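Local coordinates for protein uroporphyrin-III C-methyltransferase (Pseudomonas denitrificans, PDB 1S4D) that catalyses two successive S-adenosyl-L-methionine-dependent methylations, at C-2 and C-7, that convert uroporphyrinogen III into precorrin-2 on the way to cobalamin and siroheme, at residues N36-A41 with R94-K99; E147-V152 with S177-M182. All coordinates share one frame; numbering follows the deposited sequence.

How the contacts relate
Contact 1 and contact 2 lie on opposite sides of the chain's centre, about 35 Å apart between their centres and about 16 Å between nearest atoms, so they do not touch. Contact 1 sets a helix against the parallel sheet in the N-terminal half; contact 2 brings together the starts of two parallel strands in the mixed sheet that follows. The bound S-adenosyl-L-homocysteine lies between the two contacts, as in this family, where it binds in the cleft between two alpha/beta domains. The side chain of Leu-98 in contact 1 is about 11 Å from the bound S-adenosyl-L-homocysteine. The side chain of Val-181 in contact 2 is about 8 Å from the bound S-adenosyl-L-homocysteine.

Contact 1. Residues N36-A41 with R94-K99; sequences NALRQA and RVLRLK
Leu-96 is the strand's main apolar group here, and it lies against two small residues, Ala-37 of the helix and Ala-41, four residues on, in the turn that follows. Ala-37 CB meets the branch point, 3.8 Å from Leu-96 CG, while Ala-41 CB lies 3.7 Å from Leu-96 CB, nearer the strand backbone. Leu-38 crosses Leu-96 at about a right angle, although the fit of their two methyl tips is doubtful in the model. Leu-38 CD1 is modelled 4.3 Å from Leu-98 CG, a looser contact under the same doubt. Ala-37 O accepts from both Gln-40 N (2.8 Å) and Ala-41 N (2.9 Å). The chain of Arg-94 is extended from CG to NE, with CG anti to the carbonyl carbon (chi1 -53°), and its CD packs 3.5 Å from Gln-40 O. Arg-94 NH1 is hydrogen-bonded to Leu-12 O, and Arg-94 N to Asp-42 OD2. The axes of helix 36-40 and strand 94-99 approach to 8.5 Å at 130° between their directions. Val-95 and Arg-97 point the other way, onto helix 78-90, so the strand is covered by helices on both faces. Helix 32-40 joins strand 16-21 to strand 43-46 across strand 94-99, which lies between them: a beta-alpha-beta crossover of a three-layer alpha/beta fold.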
loop_
_atom_site.group_PDB
_atom_site.type_symbol
_atom_site.label_atom_id
_atom_site.label_comp_id
_atom_site.label_asym_id
_atom_site.label_seq_id
_atom_site.Cartn_x
_atom_site.Cartn_y
_atom_site.Cartn_z
ATOM N N ASN B 36 17.270 1.198 7.283
ATOM C CA ASN B 36 17.839 1.070 8.614
ATOM C C ASN B 36 17.897 -0.385 9.131
ATOM O O ASN B 36 18.938 -0.808 9.617
ATOM C CB ASN B 36 17.160 2.018 9.607
ATOM C CG ASN B 36 18.016 2.269 10.822
ATOM O OD1 ASN B 36 19.236 2.431 10.718
ATOM N ND2 ASN B 36 17.395 2.266 11.989
ATOM N N ALA B 37 16.814 -1.152 9.007
ATOM C CA ALA B 37 16.860 -2.586 9.366
ATOM C C ALA B 37 17.982 -3.327 8.633
ATOM O O ALA B 37 18.854 -3.930 9.258
ATOM C CB ALA B 37 15.533 -3.265 9.101
ATOM N N LEU B 38 17.959 -3.252 7.303
ATOM C CA LEU B 38 18.960 -3.891 6.455
ATOM C C LEU B 38 20.393 -3.680 6.950
ATOM O O LEU B 38 21.193 -4.615 6.951
ATOM C CB LEU B 38 18.823 -3.369 5.034
ATOM C CG LEU B 38 18.185 -4.246 3.954
ATOM C CD1 LEU B 38 17.712 -5.575 4.493
ATOM C CD2 LEU B 38 17.057 -3.500 3.211
ATOM N N ARG B 39 20.698 -2.456 7.385
ATOM C CA ARG B 39 22.059 -2.079 7.758
ATOM C C ARG B 39 22.444 -2.652 9.114
ATOM O O ARG B 39 23.617 -2.758 9.428
ATOM C CB ARG B 39 22.273 -0.543 7.637
ATOM C CG ARG B 39 22.607 0.240 8.920
ATOM C CD ARG B 39 22.329 1.757 8.860
ATOM N NE ARG B 39 22.886 2.391 7.654
ATOM C CZ ARG B 39 24.092 2.983 7.568
ATOM N NH1 ARG B 39 24.920 3.043 8.617
ATOM N NH2 ARG B 39 24.478 3.518 6.414
ATOM N N GLN B 40 21.448 -3.064 9.889
ATOM C CA GLN B 40 21.672 -3.563 11.248
ATOM C C GLN B 40 21.598 -5.078 11.365
ATOM O O GLN B 40 22.183 -5.657 12.281
ATOM C CB GLN B 40 20.657 -2.960 12.208
ATOM C CG GLN B 40 21.062 -1.623 12.746
ATOM C CD GLN B 40 19.946 -0.926 13.501
ATOM O OE1 GLN B 40 19.534 0.155 13.118
ATOM N NE2 GLN B 40 19.463 -1.536 14.572
ATOM N N ALA B 41 20.869 -5.716 10.451
ATOM C CA ALA B 41 20.548 -7.137 10.577
ATOM C C ALA B 41 21.748 -8.091 10.689
ATOM O O ALA B 41 22.762 -7.929 10.015
ATOM C CB ALA B 41 19.653 -7.561 9.460
ATOM N N ARG B 94 19.870 -10.271 15.556
ATOM C CA ARG B 94 18.946 -9.250 15.098
ATOM C C ARG B 94 18.410 -9.794 13.769
ATOM O O ARG B 94 19.173 -9.963 12.810
ATOM C CB ARG B 94 19.669 -7.912 14.884
ATOM C CG ARG B 94 20.503 -7.371 16.073
ATOM C CD ARG B 94 21.550 -6.371 15.627
ATOM N NE ARG B 94 22.610 -6.153 16.606
ATOM C CZ ARG B 94 22.544 -5.250 17.599
ATOM N NH1 ARG B 94 21.465 -4.478 17.743
ATOM N NH2 ARG B 94 23.554 -5.119 18.453
ATOM N N VAL B 95 17.114 -10.100 13.730
ATOM C CA VAL B 95 16.520 -10.834 12.613
ATOM C C VAL B 95 15.612 -9.955 11.761
ATOM O O VAL B 95 14.660 -9.329 12.275
ATOM C CB VAL B 95 15.704 -12.071 13.106
ATOM C CG1 VAL B 95 15.284 -12.932 11.946
ATOM C CG2 VAL B 95 16.500 -12.887 14.083
ATOM N N LEU B 96 15.914 -9.929 10.465
ATOM C CA LEU B 96 15.143 -9.205 9.460
ATOM C C LEU B 96 14.471 -10.212 8.547
ATOM O O LEU B 96 15.172 -10.998 7.865
ATOM C CB LEU B 96 16.101 -8.367 8.602
ATOM C CG LEU B 96 15.730 -6.970 8.107
ATOM C CD1 LEU B 96 16.722 -6.616 7.098
ATOM C CD2 LEU B 96 14.395 -6.922 7.477
ATOM N N ARG B 97 13.136 -10.226 8.537
ATOM C CA ARG B 97 12.405 -11.059 7.559
ATOM C C ARG B 97 11.995 -10.071 6.497
ATOM O O ARG B 97 11.182 -9.196 6.780
ATOM C CB ARG B 97 11.200 -11.781 8.185
ATOM C CG ARG B 97 10.149 -12.325 7.203
ATOM C CD ARG B 97 10.277 -13.818 6.810
ATOM N NE ARG B 97 10.727 -13.916 5.427
ATOM C CZ ARG B 97 10.053 -14.451 4.406
ATOM N NH1 ARG B 97 8.863 -15.028 4.559
ATOM N NH2 ARG B 97 10.605 -14.424 3.206
ATOM N N LEU B 98 12.620 -10.170 5.315
ATOM C CA LEU B 98 12.434 -9.200 4.234
ATOM C C LEU B 98 11.357 -9.709 3.298
ATOM O O LEU B 98 11.563 -10.679 2.584
ATOM C CB LEU B 98 13.713 -9.053 3.416
ATOM C CG LEU B 98 14.341 -7.726 2.934
ATOM C CD1 LEU B 98 15.105 -7.879 1.617
ATOM C CD2 LEU B 98 13.366 -6.596 2.824
ATOM N N LYS B 99 10.199 -9.083 3.269
ATOM C CA LYS B 99 9.180 -9.633 2.410
ATOM C C LYS B 99 8.944 -8.721 1.229
ATOM O O LYS B 99 9.098 -7.481 1.339
ATOM C CB LYS B 99 7.919 -9.859 3.227
ATOM C CG LYS B 99 8.247 -10.520 4.582
ATOM C CD LYS B 99 7.082 -10.465 5.515
ATOM C CE LYS B 99 5.865 -11.098 4.868
ATOM N NZ LYS B 99 6.110 -12.541 4.709
#

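Contact 2. Residues E147-V152 with S177-M182; sequences EVNHAV and SPVIVM
Val-152 and Val-179 lie side by side, their side chains pointing the same way, with Val-152 CG1 3.9 Å from Val-179 CG1. That same methyl of Val-152 is 4.0 Å from Val-181 CG2, so it bridges two residues on one face of the sheet. Val-179 has CG1 anti to its backbone N (chi1 177°), which leaves CG2 to face the loop, 4.1 Å from Val-148 CG1. Asn-149 crosses Val-179 obliquely beside this pair. Pro-178 fits against two backbone carbonyls: its CG sits 3.4 Å from Val-148 O in the loop, and its CD is 3.8 Å from Ala-151 O in the strand. An alanine here would keep CB near Val-148 O but, without CG and CD, would probably open a gap beside Val-148 O and Ala-151 O and leave the backbone freer to turn. Ser-177 CB approaches Ala-151 O at 3.4 Å, and its OG is hydrogen-bonded to Thr-153 OG1 of the same chain. Further out, Arg-201 NH2 is hydrogen-bonded to Pro-178 O, and backbone bonds from Val-181 to Thr-153 and Leu-155 hold the two strands in parallel pairing. Helix 170-176 leads into Ser-177, strand 241-245 flanks strand 179-183 on its other side, and Ala-151 and Val-152 pair antiparallel with a strand of the second subunit, carrying the sheet across the homodimer interface.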
loop_
_atom_site.group_PDB
_atom_site.type_symbol
_atom_site.label_atom_id
_atom_site.label_comp_id
_atom_site.label_asym_id
_atom_site.label_seq_id
_atom_site.Cartn_x
_atom_site.Cartn_y
_atom_site.Cartn_z
ATOM N N GLU B 147 -13.048 10.675 -10.912
ATOM C CA GLU B 147 -13.922 10.550 -12.061
ATOM C C GLU B 147 -14.187 9.084 -12.418
ATOM O O GLU B 147 -15.032 8.794 -13.263
ATOM C CB GLU B 147 -13.296 11.273 -13.255
ATOM C CG GLU B 147 -13.838 12.681 -13.527
ATOM C CD GLU B 147 -12.763 13.653 -14.030
ATOM O OE1 GLU B 147 -11.847 13.223 -14.778
ATOM O OE2 GLU B 147 -12.822 14.858 -13.678
ATOM N N VAL B 148 -13.467 8.159 -11.786
ATOM C CA VAL B 148 -13.567 6.741 -12.141
ATOM C C VAL B 148 -14.145 5.879 -11.018
ATOM O O VAL B 148 -14.943 4.991 -11.270
ATOM C CB VAL B 148 -12.187 6.168 -12.619
ATOM C CG1 VAL B 148 -12.219 4.651 -12.750
ATOM C CG2 VAL B 148 -11.749 6.795 -13.958
ATOM N N ASN B 149 -13.741 6.134 -9.778
ATOM C CA ASN B 149 -14.063 5.221 -8.681
ATOM C C ASN B 149 -13.936 5.853 -7.302
ATOM O O ASN B 149 -13.095 6.728 -7.068
ATOM C CB ASN B 149 -13.225 3.915 -8.766
ATOM C CG ASN B 149 -11.722 4.142 -8.574
ATOM O OD1 ASN B 149 -11.036 3.357 -7.886
ATOM N ND2 ASN B 149 -11.199 5.198 -9.185
ATOM N N HIS B 150 -14.776 5.403 -6.385
ATOM C CA HIS B 150 -14.715 5.891 -5.025
ATOM C C HIS B 150 -14.336 4.716 -4.122
ATOM O O HIS B 150 -14.207 4.856 -2.902
ATOM C CB HIS B 150 -16.053 6.528 -4.647
ATOM C CG HIS B 150 -16.180 7.957 -5.090
ATOM N ND1 HIS B 150 -16.313 8.319 -6.414
ATOM C CD2 HIS B 150 -16.178 9.114 -4.382
ATOM C CE1 HIS B 150 -16.384 9.637 -6.505
ATOM N NE2 HIS B 150 -16.306 10.142 -5.286
ATOM N N ALA B 151 -14.135 3.561 -4.758
ATOM C CA ALA B 151 -13.770 2.323 -4.091
ATOM C C ALA B 151 -12.794 1.497 -4.958
ATOM O O ALA B 151 -12.875 1.538 -6.189
ATOM C CB ALA B 151 -15.019 1.539 -3.776
ATOM N N VAL B 152 -11.845 0.802 -4.319
ATOM C CA VAL B 152 -10.989 -0.181 -4.984
ATOM C C VAL B 152 -11.017 -1.477 -4.185
ATOM O O VAL B 152 -10.903 -1.446 -2.951
ATOM C CB VAL B 152 -9.497 0.175 -4.966
ATOM C CG1 VAL B 152 -8.814 -0.258 -6.228
ATOM C CG2 VAL B 152 -9.255 1.605 -4.662
ATOM N N SER B 177 -16.694 -2.465 -6.645
ATOM C CA SER B 177 -15.856 -1.338 -7.078
ATOM C C SER B 177 -15.690 -1.327 -8.594
ATOM O O SER B 177 -15.634 -2.382 -9.217
ATOM C CB SER B 177 -14.460 -1.411 -6.502
ATOM O OG SER B 177 -14.447 -1.980 -5.226
ATOM N N PRO B 178 -15.624 -0.119 -9.164
ATOM C CA PRO B 178 -15.346 -0.006 -10.585
ATOM C C PRO B 178 -13.947 -0.568 -10.818
ATOM O O PRO B 178 -13.894 -1.495 -11.653
ATOM C CB PRO B 178 -15.494 1.478 -10.885
ATOM C CG PRO B 178 -15.667 2.134 -9.666
ATOM C CD PRO B 178 -15.823 1.182 -8.521
ATOM N N VAL B 179 -12.934 -0.283 -9.992
ATOM C CA VAL B 179 -11.602 -0.894 -10.177
ATOM C C VAL B 179 -11.326 -2.141 -9.329
ATOM O O VAL B 179 -11.662 -2.169 -8.147
ATOM C CB VAL B 179 -10.485 0.152 -9.963
ATOM C CG1 VAL B 179 -9.088 -0.489 -10.070
ATOM C CG2 VAL B 179 -10.662 1.287 -10.987
ATOM N N ILE B 180 -10.778 -3.205 -9.950
ATOM C CA ILE B 180 -10.364 -4.407 -9.213
ATOM C C ILE B 180 -8.885 -4.594 -9.445
ATOM O O ILE B 180 -8.414 -4.471 -10.584
ATOM C CB ILE B 180 -11.073 -5.703 -9.723
ATOM C CG1 ILE B 180 -12.574 -5.498 -10.015
ATOM C CG2 ILE B 180 -10.827 -6.858 -8.773
ATOM C CD1 ILE B 180 -13.390 -5.343 -8.850
ATOM N N VAL B 181 -8.159 -4.907 -8.376
ATOM C CA VAL B 181 -6.723 -5.099 -8.463
ATOM C C VAL B 181 -6.396 -6.498 -7.958
ATOM O O VAL B 181 -6.698 -6.849 -6.808
ATOM C CB VAL B 181 -5.953 -4.037 -7.637
ATOM C CG1 VAL B 181 -4.438 -4.406 -7.528
ATOM C CG2 VAL B 181 -6.215 -2.597 -8.178
ATOM N N MET B 182 -5.780 -7.300 -8.807
ATOM C CA MET B 182 -5.686 -8.712 -8.510
ATOM C C MET B 182 -4.244 -9.175 -8.408
ATOM O O MET B 182 -3.445 -8.919 -9.314
ATOM C CB MET B 182 -6.454 -9.515 -9.559
ATOM C CG MET B 182 -7.781 -8.895 -9.922
ATOM S SD MET B 182 -8.858 -10.102 -10.653
ATOM C CE MET B 182 -8.250 -10.147 -12.364
#